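Local coordinates for lectin (Cicer arietinum, PDB 4HSD), which binds metal ions in the central channel of a four-bladed, hemopexin-type beta-propeller and, as a lectin, probably recognises carbohydrates, at residues A[63-68]-A[77-82]; A[133-138]-A[171-176]. All coordinates share one frame; numbering follows the deposited sequence.

Contact 1: residues A[63-68]-A[77-82]; sequences GIDCSF and IFYENF. With NA (sodium ion), chain C.
Phe78 O takes one bent hydrogen bond and one weak CA-H...O contact from the 63-68 side. Asp65 N donates the hydrogen bond to Phe78 O at 3.1 Å. Ile64 CA makes the weak contact with Phe78 O at 3.4 Å. The Ile64 methyl CG2 also packs against this oxygen and continues to Ile77 CB. In the reverse direction, Phe78 N gives its hydrogen to Cys66 O at 2.8 Å. Both backbone bonds are bent (138°). The side chain of Asp65 reaches further, to the type II' turn from Tyr79 to Phe82. With chi1 at 65°, its carboxylate is folded back over the main chain and turned to Tyr79 and Glu80. Glu80, the second residue of the turn, donates its N-H to Asp65 OD2 at 2.9 Å. This bond meets the syn side of the carboxylate and is nearly straight (165°). Asp65 OD2 also lies 3.6 Å from Tyr79 CD1. On the face of the sheet that carries Ser67 and Ile77, these two form a non-hydrogen-bonded antiparallel pair and touch through Ser67 CB and Ile77 CG2. On the face of Cys66 and Phe78, Phe68 CE2 meets the edge of the Phe78 ring at CE2, 3.6 Å away. Cys66 SG makes an oblique sulfur-aromatic contact with the same ring. Ile120 and Phe108 extend this apolar cluster. The arrangement is the inner beta hairpin of one propeller blade, 66-69 with 74-79. Asp65 has two separate roles. Its backbone O binds the sodium ion at 2.5 Å, together with the carbonyls of Asn7, Asp121 and Asp174, while its carboxylate secures the turn. The hairpin bonds through Asp65 N and OD2 therefore probably help to hold the metal-binding carbonyl in place.

Contact 2: residues A[133-138]-A[171-176]; sequences YLFKGD and AGMDSA. With NA (sodium ion), chain C.
Met173 SD lies over one face of the Phe135 ring, 4.1 Å from its centroid and only 10° off the ring normal. This is a Met-aromatic contact. Met173 CG is turned beside its own backbone N (chi1 -71°), and the bent chain beyond brings the sulfur above the ring. Beyond the strand end, at Gly137 and Asp138, the backbones meet directly. Gly172 CA makes a short CA-H...O contact of 3.0 Å with Gly137 O. Gly137 O and Ala171 O are both acceptors and do not bond, although they lie 3.0 Å apart. Asp138 CB rests on Ala171 CA at 3.9 Å. Further out, Tyr140 packs against Phe135, and Leu164 and Leu187 pack against Met173. Asp174 and Ser175 both face Phe188, which makes a classic beta bulge at the start of strand 175-178. The contact joins two predicted hemopexin repeats, residues 117-164 and 170-220. It combines one sulfur-aromatic contact with close backbone packing at two glycines, without a hydrogen bond. The alignment of the segments then probably depends on their neighbours: Asp121 OD1, which accepts Gly137 N, and the sodium ion shared by Asp174 O and Asp121 O.

Contact 1 comes first along the chain and closes before contact 2 opens. Their centres are 13 Å apart, and each lies about 9 Å from the centre of the chain. Contact 1 lies within one blade, in the hairpin of strands 66-69 and 74-79. Contact 2 crosses between the next two blades, from strand 131-136 to the loop that leads into strand 175-178. They meet where Phe68 CE2 packs on Leu134 CD2 at 3.9 Å. Both also reach the same sodium ion in the central channel through one backbone carbonyl each. Three blades are thus tied together by side-chain packing and by a common metal.

Contact 1: residues A[63-68]-A[77-82]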
loop_
_atom_site.group_PDB
_atom_site.type_symbol
_atom_site.label_atom_id
_atom_site.label_comp_id
_atom_site.label_asym_id
_atom_site.label_seq_id
_atom_site.Cartn_x
_atom_site.Cartn_y
_atom_site.Cartn_z
ATOM N N GLY A 63 -2.072 -7.627 -12.108
ATOM C CA GLY A 63 -2.345 -7.225 -10.741
ATOM C C GLY A 63 -1.533 -5.997 -10.404
ATOM O O GLY A 63 -0.911 -5.386 -11.272
ATOM N N ILE A 64 -1.560 -5.620 -9.137
ATOM C CA ILE A 64 -0.902 -4.406 -8.697
ATOM C C ILE A 64 0.057 -4.707 -7.515
ATOM O O ILE A 64 -0.355 -5.238 -6.468
ATOM C CB ILE A 64 -1.957 -3.362 -8.342
ATOM C CG1 ILE A 64 -2.663 -2.884 -9.623
ATOM C CG2 ILE A 64 -1.320 -2.193 -7.670
ATOM C CD1 ILE A 64 -3.781 -3.774 -10.101
ATOM N N ASP A 65 1.339 -4.410 -7.698
ATOM C CA ASP A 65 2.306 -4.771 -6.665
ATOM C C ASP A 65 2.596 -3.694 -5.581
ATOM O O ASP A 65 3.333 -3.961 -4.634
ATOM C CB ASP A 65 3.597 -5.318 -7.286
ATOM C CG ASP A 65 4.337 -4.292 -8.102
ATOM O OD1 ASP A 65 4.282 -3.092 -7.746
ATOM O OD2 ASP A 65 5.036 -4.688 -9.075
ATOM N N CYS A 66 2.050 -2.490 -5.739
ATOM C CA CYS A 66 2.236 -1.409 -4.776
ATOM C C CYS A 66 1.167 -0.338 -5.046
ATOM O O CYS A 66 0.855 -0.028 -6.222
ATOM C CB CYS A 66 3.635 -0.795 -4.929
ATOM S SG CYS A 66 4.084 0.481 -3.695
ATOM N N SER A 67 0.605 0.215 -3.970
ATOM C CA SER A 67 -0.353 1.323 -4.081
ATOM C C SER A 67 -0.412 2.201 -2.829
ATOM O O SER A 67 0.041 1.792 -1.759
ATOM C CB SER A 67 -1.761 0.828 -4.471
ATOM O OG SER A 67 -2.226 -0.225 -3.647
ATOM N N PHE A 68 -0.936 3.414 -2.969
ATOM C CA PHE A 68 -1.141 4.285 -1.812
ATOM C C PHE A 68 -2.260 5.317 -2.004
ATOM O O PHE A 68 -2.574 5.729 -3.128
ATOM C CB PHE A 68 0.180 4.940 -1.317
ATOM C CG PHE A 68 0.884 5.800 -2.341
ATOM C CD1 PHE A 68 0.655 7.181 -2.400
ATOM C CD2 PHE A 68 1.817 5.246 -3.201
ATOM C CE1 PHE A 68 1.332 7.980 -3.285
ATOM C CE2 PHE A 68 2.503 6.051 -4.103
ATOM C CZ PHE A 68 2.258 7.426 -4.141
ATOM N N ILE A 77 -1.186 3.486 -8.299
ATOM C CA ILE A 77 -1.035 2.059 -8.424
ATOM C C ILE A 77 0.169 1.786 -9.313
ATOM O O ILE A 77 0.444 2.525 -10.259
ATOM C CB ILE A 77 -2.297 1.427 -8.997
ATOM C CG1 ILE A 77 -2.713 2.160 -10.278
ATOM C CG2 ILE A 77 -3.427 1.510 -7.982
ATOM C CD1 ILE A 77 -2.151 1.598 -11.546
ATOM N N PHE A 78 0.887 0.722 -8.971
ATOM C CA PHE A 78 2.126 0.339 -9.629
ATOM C C PHE A 78 2.153 -1.141 -10.019
ATOM O O PHE A 78 1.370 -1.955 -9.529
ATOM C CB PHE A 78 3.283 0.518 -8.644
ATOM C CG PHE A 78 3.590 1.936 -8.281
ATOM C CD1 PHE A 78 4.645 2.597 -8.902
ATOM C CD2 PHE A 78 2.902 2.587 -7.245
ATOM C CE1 PHE A 78 5.007 3.883 -8.513
ATOM C CE2 PHE A 78 3.264 3.871 -6.856
ATOM C CZ PHE A 78 4.327 4.526 -7.505
ATOM N N TYR A 79 3.123 -1.464 -10.863
ATOM C CA TYR A 79 3.478 -2.831 -11.257
ATOM C C TYR A 79 4.803 -2.645 -11.981
ATOM O O TYR A 79 4.870 -1.903 -12.977
ATOM C CB TYR A 79 2.472 -3.504 -12.185
ATOM C CG TYR A 79 2.971 -4.877 -12.593
ATOM C CD1 TYR A 79 2.957 -5.918 -11.699
ATOM C CD2 TYR A 79 3.523 -5.107 -13.855
ATOM C CE1 TYR A 79 3.452 -7.162 -12.029
ATOM C CE2 TYR A 79 4.030 -6.352 -14.208
ATOM C CZ TYR A 79 3.981 -7.382 -13.284
ATOM O OH TYR A 79 4.440 -8.639 -13.611
ATOM N N GLU A 80 5.842 -3.287 -11.451
ATOM C CA GLU A 80 7.198 -3.147 -11.943
ATOM C C GLU A 80 7.524 -1.670 -12.160
ATOM O O GLU A 80 7.209 -0.860 -11.292
ATOM C CB GLU A 80 7.433 -3.992 -13.194
ATOM C CG GLU A 80 7.669 -5.452 -12.851
ATOM C CD GLU A 80 7.650 -6.378 -14.068
ATOM O OE1 GLU A 80 8.029 -5.942 -15.175
ATOM O OE2 GLU A 80 7.275 -7.550 -13.910
ATOM N N ASN A 81 8.143 -1.302 -13.282
ATOM C CA ASN A 81 8.544 0.118 -13.443
ATOM C C ASN A 81 7.460 1.074 -13.918
ATOM O O ASN A 81 7.745 2.229 -14.183
ATOM C CB ASN A 81 9.820 0.283 -14.313
ATOM C CG ASN A 81 9.605 -0.071 -15.782
ATOM O OD1 ASN A 81 8.524 0.098 -16.319
ATOM N ND2 ASN A 81 10.657 -0.527 -16.444
ATOM N N PHE A 82 6.220 0.598 -14.035
ATOM C CA PHE A 82 5.137 1.470 -14.480
ATOM C C PHE A 82 4.199 1.751 -13.312
ATOM O O PHE A 82 4.264 1.076 -12.282
ATOM C CB PHE A 82 4.367 0.861 -15.655
ATOM C CG PHE A 82 5.221 0.576 -16.859
ATOM C CD1 PHE A 82 5.610 -0.729 -17.162
ATOM C CD2 PHE A 82 5.648 1.609 -17.685
ATOM C CE1 PHE A 82 6.406 -0.997 -18.280
ATOM C CE2 PHE A 82 6.445 1.339 -18.799
ATOM C CZ PHE A 82 6.814 0.025 -19.092
HETATM NA NA NA C . 4.631 -5.622 -3.199
#

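Contact 2: residues A[133-138]-A[171-176]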
loop_
_atom_site.group_PDB
_atom_site.type_symbol
_atom_site.label_atom_id
_atom_site.label_comp_id
_atom_site.label_asym_id
_atom_site.label_seq_id
_atom_site.Cartn_x
_atom_site.Cartn_y
_atom_site.Cartn_z
ATOM N N TYR A 133 5.138 7.653 2.367
ATOM C CA TYR A 133 6.308 6.799 2.631
ATOM C C TYR A 133 6.261 5.572 1.714
ATOM O O TYR A 133 5.206 4.945 1.580
ATOM C CB TYR A 133 6.314 6.324 4.098
ATOM C CG TYR A 133 6.542 7.413 5.137
ATOM C CD1 TYR A 133 7.816 7.741 5.562
ATOM C CD2 TYR A 133 5.467 8.127 5.676
ATOM C CE1 TYR A 133 8.018 8.751 6.502
ATOM C CE2 TYR A 133 5.653 9.126 6.602
ATOM C CZ TYR A 133 6.923 9.439 7.015
ATOM O OH TYR A 133 7.102 10.442 7.947
ATOM N N LEU A 134 7.394 5.242 1.098
ATOM C CA LEU A 134 7.502 4.119 0.172
ATOM C C LEU A 134 8.697 3.188 0.498
ATOM O O LEU A 134 9.741 3.608 0.995
ATOM C CB LEU A 134 7.615 4.618 -1.273
ATOM C CG LEU A 134 6.536 5.585 -1.746
ATOM C CD1 LEU A 134 7.016 7.015 -1.503
ATOM C CD2 LEU A 134 6.214 5.354 -3.226
ATOM N N PHE A 135 8.512 1.910 0.179
ATOM C CA PHE A 135 9.471 0.882 0.518
ATOM C C PHE A 135 9.856 -0.050 -0.600
ATOM O O PHE A 135 8.996 -0.638 -1.271
ATOM C CB PHE A 135 8.907 0.033 1.636
ATOM C CG PHE A 135 8.385 0.827 2.774
ATOM C CD1 PHE A 135 9.253 1.340 3.732
ATOM C CD2 PHE A 135 7.018 1.066 2.898
ATOM C CE1 PHE A 135 8.764 2.070 4.805
ATOM C CE2 PHE A 135 6.519 1.800 3.976
ATOM C CZ PHE A 135 7.407 2.305 4.929
ATOM N N LYS A 136 11.163 -0.204 -0.773
ATOM C CA LYS A 136 11.716 -1.140 -1.728
ATOM C C LYS A 136 12.918 -1.717 -1.010
ATOM O O LYS A 136 13.766 -0.974 -0.479
ATOM C CB LYS A 136 12.139 -0.417 -3.002
ATOM C CG LYS A 136 12.841 -1.298 -4.046
ATOM C CD LYS A 136 12.001 -2.515 -4.472
ATOM C CE LYS A 136 12.611 -3.145 -5.692
ATOM N NZ LYS A 136 12.787 -2.097 -6.719
ATOM N N GLY A 137 12.973 -3.044 -0.949
ATOM C CA GLY A 137 14.071 -3.709 -0.260
ATOM C C GLY A 137 14.128 -3.335 1.203
ATOM O O GLY A 137 13.200 -3.615 1.963
ATOM N N ASP A 138 15.229 -2.703 1.602
ATOM C CA ASP A 138 15.452 -2.381 3.012
ATOM C C ASP A 138 15.578 -0.867 3.228
ATOM O O ASP A 138 15.818 -0.404 4.347
ATOM C CB ASP A 138 16.684 -3.122 3.550
ATOM C CG ASP A 138 17.988 -2.551 3.025
ATOM O OD1 ASP A 138 18.984 -2.522 3.786
ATOM O OD2 ASP A 138 18.035 -2.124 1.857
ATOM N N ALA A 171 14.196 -6.021 6.412
ATOM C CA ALA A 171 14.800 -6.113 5.085
ATOM C C ALA A 171 13.776 -6.099 3.965
ATOM O O ALA A 171 14.119 -6.295 2.795
ATOM C CB ALA A 171 15.665 -7.375 4.986
ATOM N N GLY A 172 12.515 -5.861 4.297
ATOM C CA GLY A 172 11.516 -5.758 3.247
ATOM C C GLY A 172 10.066 -5.844 3.651
ATOM O O GLY A 172 9.706 -6.584 4.555
ATOM N N MET A 173 9.233 -5.083 2.955
ATOM C CA MET A 173 7.789 -5.140 3.143
ATOM C C MET A 173 7.107 -5.344 1.799
ATOM O O MET A 173 7.345 -4.593 0.861
ATOM C CB MET A 173 7.269 -3.885 3.825
ATOM C CG MET A 173 7.666 -3.790 5.269
ATOM S SD MET A 173 8.058 -2.109 5.706
ATOM C CE MET A 173 9.343 -2.421 6.896
ATOM N N ASP A 174 6.295 -6.377 1.751
ATOM C CA ASP A 174 5.507 -6.802 0.643
ATOM C C ASP A 174 4.322 -5.899 0.336
ATOM O O ASP A 174 3.950 -5.729 -0.791
ATOM C CB ASP A 174 5.025 -8.227 0.941
ATOM C CG ASP A 174 6.051 -9.313 0.624
ATOM O OD1 ASP A 174 5.699 -10.463 0.806
ATOM O OD2 ASP A 174 7.180 -9.029 0.181
ATOM N N SER A 175 3.720 -5.351 1.380
ATOM C CA SER A 175 2.509 -4.537 1.266
ATOM C C SER A 175 2.340 -3.600 2.457
ATOM O O SER A 175 2.837 -3.887 3.527
ATOM C CB SER A 175 1.275 -5.434 1.123
ATOM O OG SER A 175 0.065 -4.735 1.433
ATOM N N ALA A 176 1.633 -2.485 2.263
ATOM C CA ALA A 176 1.333 -1.576 3.369
ATOM C C ALA A 176 0.117 -0.710 3.135
ATOM O O ALA A 176 -0.268 -0.483 2.002
ATOM C CB ALA A 176 2.527 -0.675 3.678
HETATM NA NA NA C . 4.631 -5.622 -3.199
#